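Local coordinates for ADP compounds hydrolase nudE (Escherichia coli, PDB 1VHZ), which hydrolyses ADP-ribose to AMP and ribose 5-phosphate, and also acts on Ap3A, Ap2A and NADH, as a magnesium-dependent homodimeric Nudix enzyme, at the interface of chains A and B. Residues are numbered along the deposited sequence; one frame, centred on the assembly and turned at random. Chains: chain A/B, ADP compounds hydrolase nudE.

Contact 1: the interface of chains A and B. Residues chain A 176-177, 179-180, 183; chain B 161, 176, 179.
The C-terminal helices of the two subunits, 169-184 in chain A and 169-183 in chain B, meet through A:Phe176 and B:Phe176, an example of how a two-fold interface can be built from one residue meeting its own copy. The two side chains slide past each other in opposite directions, and each lays its beta-carbon on the other's ring. B:Phe176 CB lies over one face of A:Phe176, 3.5 Å from the ring centroid, while A:Phe176 CB sits 3.4 Å from the centroid of the B:Phe176 ring; both are CH-pi contacts, each CB standing off-centre, toward the rim. In each chain CG stands anti to the carbonyl carbon (chi1 -85° in B:Phe176), which turns a face of the ring to the partner's CB.

Farther out, the ring of B:Phe176 touches two more residues of chain A. A:Leu177 crosses it at about a right angle and brings CD2 to 3.8 Å from B:Phe176 CE1. The methylene CG of A:Glu180 packs 3.8 Å from B:Phe176 CE2. An alanine in place of B:Phe176 would probably open a gap beneath A:Phe176 CB and leave A:Leu177 CD2 and A:Glu180 CG without their aromatic partner.

Beyond the rings, A:Glu180 and B:Arg179 reach tip to tip in a salt bridge. B:Arg179 NH2 donates to A:Glu180 OE2 at 2.8 Å, nearly straight at 166°. A:Glu180 OE2 lies close to the guanidinium plane of B:Arg179, 8° out of it, but the two flat groups are strongly turned against each other and NH2 meets OE2 from well above the carboxylate plane; a second bond from NH1 to OE1 is weak. A:Arg179 NH2 stands 4.1 Å from B:Arg179 NH2, and the carboxylate of A:Glu180 probably offsets some of this like-charge repulsion. Together the aromatic pair and the ionic bridge fasten the C-terminal helices to each other and help hold the homodimer.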
ATOM      1  N   PHE A 176      -3.787  -7.926  -9.623  1.00 15.77           N
ATOM      2  CA  PHE A 176      -3.110  -7.782 -10.904  1.00 15.45           C
ATOM      3  C   PHE A 176      -1.904  -8.717 -11.020  1.00 14.90           C
ATOM      4  O   PHE A 176      -1.637  -9.215 -12.114  1.00 15.79           O
ATOM      5  CB  PHE A 176      -2.647  -6.324 -11.090  1.00 12.99           C
ATOM      6  CG  PHE A 176      -3.684  -5.360 -11.597  1.00 17.10           C
ATOM      7  CD1 PHE A 176      -4.195  -4.374 -10.779  1.00 12.17           C
ATOM      8  CD2 PHE A 176      -4.132  -5.424 -12.916  1.00 12.04           C
ATOM      9  CE1 PHE A 176      -5.118  -3.447 -11.251  1.00 17.33           C
ATOM     10  CE2 PHE A 176      -5.069  -4.516 -13.387  1.00 18.59           C
ATOM     11  CZ  PHE A 176      -5.566  -3.521 -12.557  1.00 16.72           C
ATOM     12  N   LEU A 177      -1.158  -8.966  -9.950  1.00 12.95           N
ATOM     13  CA  LEU A 177      -0.001  -9.861 -10.021  1.00 15.04           C
ATOM     14  C   LEU A 177      -0.431 -11.306 -10.251  1.00 15.51           C
ATOM     15  O   LEU A 177       0.181 -12.029 -11.036  1.00 14.57           O
ATOM     16  CB  LEU A 177       0.883  -9.740  -8.774  1.00  8.18           C
ATOM     17  CG  LEU A 177       1.671  -8.414  -8.685  1.00 20.93           C
ATOM     18  CD1 LEU A 177       2.108  -8.151  -7.255  1.00 12.30           C
ATOM     19  CD2 LEU A 177       2.851  -8.396  -9.647  1.00  8.54           C
ATOM     20  N   ARG A 179      -3.274 -12.280 -11.700  1.00 16.10           N
ATOM     21  CA  ARG A 179      -3.807 -12.344 -13.067  1.00 17.75           C
ATOM     22  C   ARG A 179      -2.659 -12.466 -14.069  1.00 18.86           C
ATOM     23  O   ARG A 179      -2.779 -13.228 -15.026  1.00 18.01           O
ATOM     24  CB  ARG A 179      -4.602 -11.082 -13.344  1.00 17.64           C
ATOM     25  CG  ARG A 179      -5.296 -11.072 -14.738  1.00 22.05           C
ATOM     26  CD  ARG A 179      -5.358  -9.610 -15.089  1.00 29.14           C
ATOM     27  NE  ARG A 179      -6.356  -9.103 -15.977  1.00 30.21           N
ATOM     28  CZ  ARG A 179      -6.178  -7.868 -16.500  1.00 29.70           C
ATOM     29  NH1 ARG A 179      -7.076  -7.362 -17.319  1.00 27.84           N
ATOM     30  NH2 ARG A 179      -5.080  -7.182 -16.172  1.00 23.80           N
ATOM     31  N   GLU A 180      -1.565 -11.714 -13.870  1.00 17.52           N
ATOM     32  CA  GLU A 180      -0.425 -11.820 -14.774  1.00 22.77           C
ATOM     33  C   GLU A 180       0.127 -13.258 -14.728  1.00 23.12           C
ATOM     34  O   GLU A 180       0.375 -13.864 -15.755  1.00 22.84           O
ATOM     35  CB  GLU A 180       0.734 -10.914 -14.398  1.00 25.99           C
ATOM     36  CG  GLU A 180       0.910  -9.587 -15.001  1.00 30.05           C
ATOM     37  CD  GLU A 180       0.317  -9.304 -16.351  1.00 29.05           C
ATOM     38  OE1 GLU A 180       1.000  -9.501 -17.371  1.00 38.86           O
ATOM     39  OE2 GLU A 180      -0.854  -8.857 -16.399  1.00 37.36           O
ATOM     40  N   LYS A 183      -1.952 -15.761 -16.541  1.00 33.56           N
ATOM     41  CA  LYS A 183      -1.741 -15.631 -17.974  1.00 41.45           C
ATOM     42  C   LYS A 183      -0.571 -16.502 -18.428  1.00 46.66           C
ATOM     43  O   LYS A 183      -0.654 -17.225 -19.418  1.00 45.67           O
ATOM     44  CB  LYS A 183      -1.444 -14.178 -18.362  1.00 39.01           C
ATOM     45  CG  LYS A 183      -2.666 -13.310 -18.552  1.00 47.37           C
ATOM     46  CD  LYS A 183      -2.316 -11.841 -18.732  1.00 57.28           C
ATOM     47  CE  LYS A 183      -3.576 -10.982 -18.825  1.00 60.55           C
ATOM     48  NZ  LYS A 183      -3.270  -9.522 -18.742  1.00 58.01           N
TER
ATOM     49  N   LEU B 161       8.706  -3.750 -12.366  1.00 12.81           N
ATOM     50  CA  LEU B 161       8.460  -4.799 -11.393  1.00 13.89           C
ATOM     51  C   LEU B 161       9.719  -5.614 -11.089  1.00 15.95           C
ATOM     52  O   LEU B 161       9.732  -6.450 -10.165  1.00 13.91           O
ATOM     53  CB  LEU B 161       7.351  -5.705 -11.897  1.00  8.47           C
ATOM     54  CG  LEU B 161       5.897  -5.523 -11.532  1.00 17.47           C
ATOM     55  CD1 LEU B 161       5.508  -4.174 -10.985  1.00  8.54           C
ATOM     56  CD2 LEU B 161       4.991  -5.945 -12.688  1.00 11.83           C
ATOM     57  N   PHE B 176      -0.185  -0.937 -12.883  1.00 14.12           N
ATOM     58  CA  PHE B 176      -1.160  -1.836 -13.483  1.00 14.49           C
ATOM     59  C   PHE B 176      -2.419  -1.066 -13.886  1.00 15.44           C
ATOM     60  O   PHE B 176      -2.934  -1.276 -14.984  1.00 13.61           O
ATOM     61  CB  PHE B 176      -1.509  -2.973 -12.513  1.00 12.13           C
ATOM     62  CG  PHE B 176      -0.589  -4.168 -12.536  1.00 14.30           C
ATOM     63  CD1 PHE B 176       0.273  -4.427 -11.486  1.00 11.84           C
ATOM     64  CD2 PHE B 176      -0.594  -5.047 -13.605  1.00 13.82           C
ATOM     65  CE1 PHE B 176       1.099  -5.552 -11.501  1.00 14.69           C
ATOM     66  CE2 PHE B 176       0.231  -6.154 -13.642  1.00 14.29           C
ATOM     67  CZ  PHE B 176       1.084  -6.410 -12.573  1.00 17.03           C
ATOM     68  N   ARG B 179      -1.618   0.902 -17.024  1.00 18.40           N
ATOM     69  CA  ARG B 179      -1.504   0.012 -18.177  1.00 21.33           C
ATOM     70  C   ARG B 179      -2.900  -0.352 -18.680  1.00 20.35           C
ATOM     71  O   ARG B 179      -3.128  -0.275 -19.890  1.00 19.75           O
ATOM     72  CB  ARG B 179      -0.699  -1.263 -17.889  1.00 19.62           C
ATOM     73  CG  ARG B 179      -0.380  -2.029 -19.171  1.00 29.18           C
ATOM     74  CD  ARG B 179       0.368  -3.332 -18.909  1.00 27.98           C
ATOM     75  NE  ARG B 179      -0.445  -4.247 -18.130  1.00 33.89           N
ATOM     76  CZ  ARG B 179      -0.327  -5.547 -17.969  1.00 27.43           C
ATOM     77  NH1 ARG B 179       0.638  -6.236 -18.558  1.00 26.13           N
ATOM     78  NH2 ARG B 179      -1.184  -6.195 -17.175  1.00 29.39           N
TER

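Contact 2: the interface of chains A and B. Residues chain A 167-169, 172; chain B 114-116.
A:Asn167 and A:Val172 approach B:Leu115 from chain A and form a small apolar centre with it. The methyl CD1 of B:Leu115 does the touching on its side, 3.9 Å from A:Asn167 CB and 4.1 Å from A:Val172 CG2. The valine and leucine side chains cross obliquely. In A:Val172 CG1 is anti to the backbone N (chi1 170°), and it is the other branch, CG2, that turns to the leucine. A:Asn167 thus contributes its beta-carbon to the packing and its backbone to the polar rim.

Around this centre the main chains meet as in a sheet: A:Glu168 pairs with B:Ser116 in a parallel bridge. B:Ser116 N donates to A:Asn167 O at 3.0 Å, and A:Ala169 N, at the first residue of the helix, returns a bond of 3.1 Å to B:Ser116 O. The two bonds flank A:Glu168, whose side chain takes part through its methylene CG, 3.6 Å from B:Ser116 O.

This short pairing, made by main-chain atoms, probably depends less on side-chain identity than the packing at the centre. It joins the approach to helix 169-184 to the end of the partner's strand 108-116 and so contributes to the homodimer interface. At the outer rim a water joins the two chains: it lies 2.9 Å from A:Asn167 O, the same carbonyl oxygen that accepts B:Ser116 N, and 3.2 Å from the hydroxyl OG of B:Ser116.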
ATOM      1  N   ASN A 167     -10.893  -2.135  -2.780  1.00 14.38           N
ATOM      2  CA  ASN A 167      -9.885  -1.241  -3.332  1.00 13.66           C
ATOM      3  C   ASN A 167      -8.855  -0.682  -2.380  1.00 16.90           C
ATOM      4  O   ASN A 167      -8.838   0.496  -2.040  1.00 18.88           O
ATOM      5  CB  ASN A 167     -10.561  -0.145  -4.183  1.00 13.83           C
ATOM      6  CG  ASN A 167     -11.151  -0.767  -5.448  1.00 14.37           C
ATOM      7  OD1 ASN A 167     -10.746  -1.844  -5.886  1.00 15.65           O
ATOM      8  ND2 ASN A 167     -12.135  -0.140  -6.057  1.00 10.97           N
ATOM      9  N   GLU A 168      -7.944  -1.535  -1.950  1.00 17.19           N
ATOM     10  CA  GLU A 168      -6.838  -1.260  -1.041  1.00 16.26           C
ATOM     11  C   GLU A 168      -5.562  -1.611  -1.804  1.00 16.18           C
ATOM     12  O   GLU A 168      -5.538  -2.630  -2.503  1.00 10.30           O
ATOM     13  CB  GLU A 168      -7.033  -2.039   0.249  1.00 12.68           C
ATOM     14  CG  GLU A 168      -6.016  -1.757   1.335  1.00 14.16           C
ATOM     15  CD  GLU A 168      -4.742  -2.563   1.178  1.00 15.32           C
ATOM     16  OE1 GLU A 168      -4.766  -3.586   0.457  1.00 23.50           O
ATOM     17  OE2 GLU A 168      -3.722  -2.191   1.783  1.00 21.32           O
ATOM     18  N   ALA A 169      -4.514  -0.798  -1.703  1.00 15.36           N
ATOM     19  CA  ALA A 169      -3.303  -0.995  -2.484  1.00 15.25           C
ATOM     20  C   ALA A 169      -2.703  -2.381  -2.504  1.00 13.80           C
ATOM     21  O   ALA A 169      -2.190  -2.779  -3.582  1.00 15.37           O
ATOM     22  CB  ALA A 169      -2.216   0.034  -2.152  1.00  7.32           C
ATOM     23  N   VAL A 172      -5.208  -4.689  -4.474  1.00  8.89           N
ATOM     24  CA  VAL A 172      -5.171  -4.400  -5.927  1.00  9.92           C
ATOM     25  C   VAL A 172      -3.883  -4.883  -6.559  1.00 11.88           C
ATOM     26  O   VAL A 172      -3.888  -5.512  -7.616  1.00 11.53           O
ATOM     27  CB  VAL A 172      -5.433  -2.913  -6.170  1.00 10.93           C
ATOM     28  CG1 VAL A 172      -5.176  -2.491  -7.602  1.00  8.71           C
ATOM     29  CG2 VAL A 172      -6.891  -2.563  -5.786  1.00  4.40           C
TER
ATOM     30  N   LYS B 114      -9.234   5.591  -6.759  1.00 13.68           N
ATOM     31  CA  LYS B 114      -9.030   6.013  -5.376  1.00 15.68           C
ATOM     32  C   LYS B 114      -8.801   4.740  -4.551  1.00 17.02           C
ATOM     33  O   LYS B 114      -9.582   3.792  -4.661  1.00 18.13           O
ATOM     34  CB  LYS B 114     -10.216   6.780  -4.831  1.00 20.12           C
ATOM     35  CG  LYS B 114      -9.982   7.471  -3.485  1.00 19.96           C
ATOM     36  CD  LYS B 114     -11.360   7.836  -2.926  1.00 28.80           C
ATOM     37  CE  LYS B 114     -11.448   9.277  -2.522  1.00 31.29           C
ATOM     38  NZ  LYS B 114     -12.841   9.791  -2.533  1.00 26.67           N
ATOM     39  N   LEU B 115      -7.702   4.700  -3.811  1.00 17.58           N
ATOM     40  CA  LEU B 115      -7.383   3.517  -3.025  1.00 17.88           C
ATOM     41  C   LEU B 115      -7.158   3.813  -1.543  1.00 21.81           C
ATOM     42  O   LEU B 115      -6.671   4.871  -1.144  1.00 21.21           O
ATOM     43  CB  LEU B 115      -6.097   2.932  -3.583  1.00 20.72           C
ATOM     44  CG  LEU B 115      -6.025   1.781  -4.550  1.00 30.91           C
ATOM     45  CD1 LEU B 115      -7.229   1.544  -5.425  1.00 16.69           C
ATOM     46  CD2 LEU B 115      -4.775   1.932  -5.422  1.00 23.14           C
ATOM     47  N   SER B 116      -7.512   2.841  -0.717  1.00 18.93           N
ATOM     48  CA  SER B 116      -7.291   2.897   0.726  1.00 21.97           C
ATOM     49  C   SER B 116      -5.908   2.280   0.949  1.00 21.22           C
ATOM     50  O   SER B 116      -5.415   1.589   0.034  1.00 19.24           O
ATOM     51  CB  SER B 116      -8.314   1.952   1.437  1.00 13.21           C
ATOM     52  OG  SER B 116      -9.604   2.515   1.206  1.00 43.64           O
TER
HETATM   53  O   HOH W   1     -11.404   1.689  -1.264  1.00 21.07           O

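The centres of the C-alpha atoms of contact 1 and contact 2 lie about 15 Å apart, and helix 169-184 of chain A connects them. Contact 2 uses the start of that helix and the residues leading into it, whereas contact 1 uses its later turns. On chain B the elements differ: strand 108-116 in contact 2, chiefly helix 169-183 in contact 1. One helix is therefore held by backbone pairing at its beginning and by side chains farther along, which probably limits its tilt against the partner. Two-fold symmetry repeats both contacts with the chains exchanged, in keeping with a homodimer.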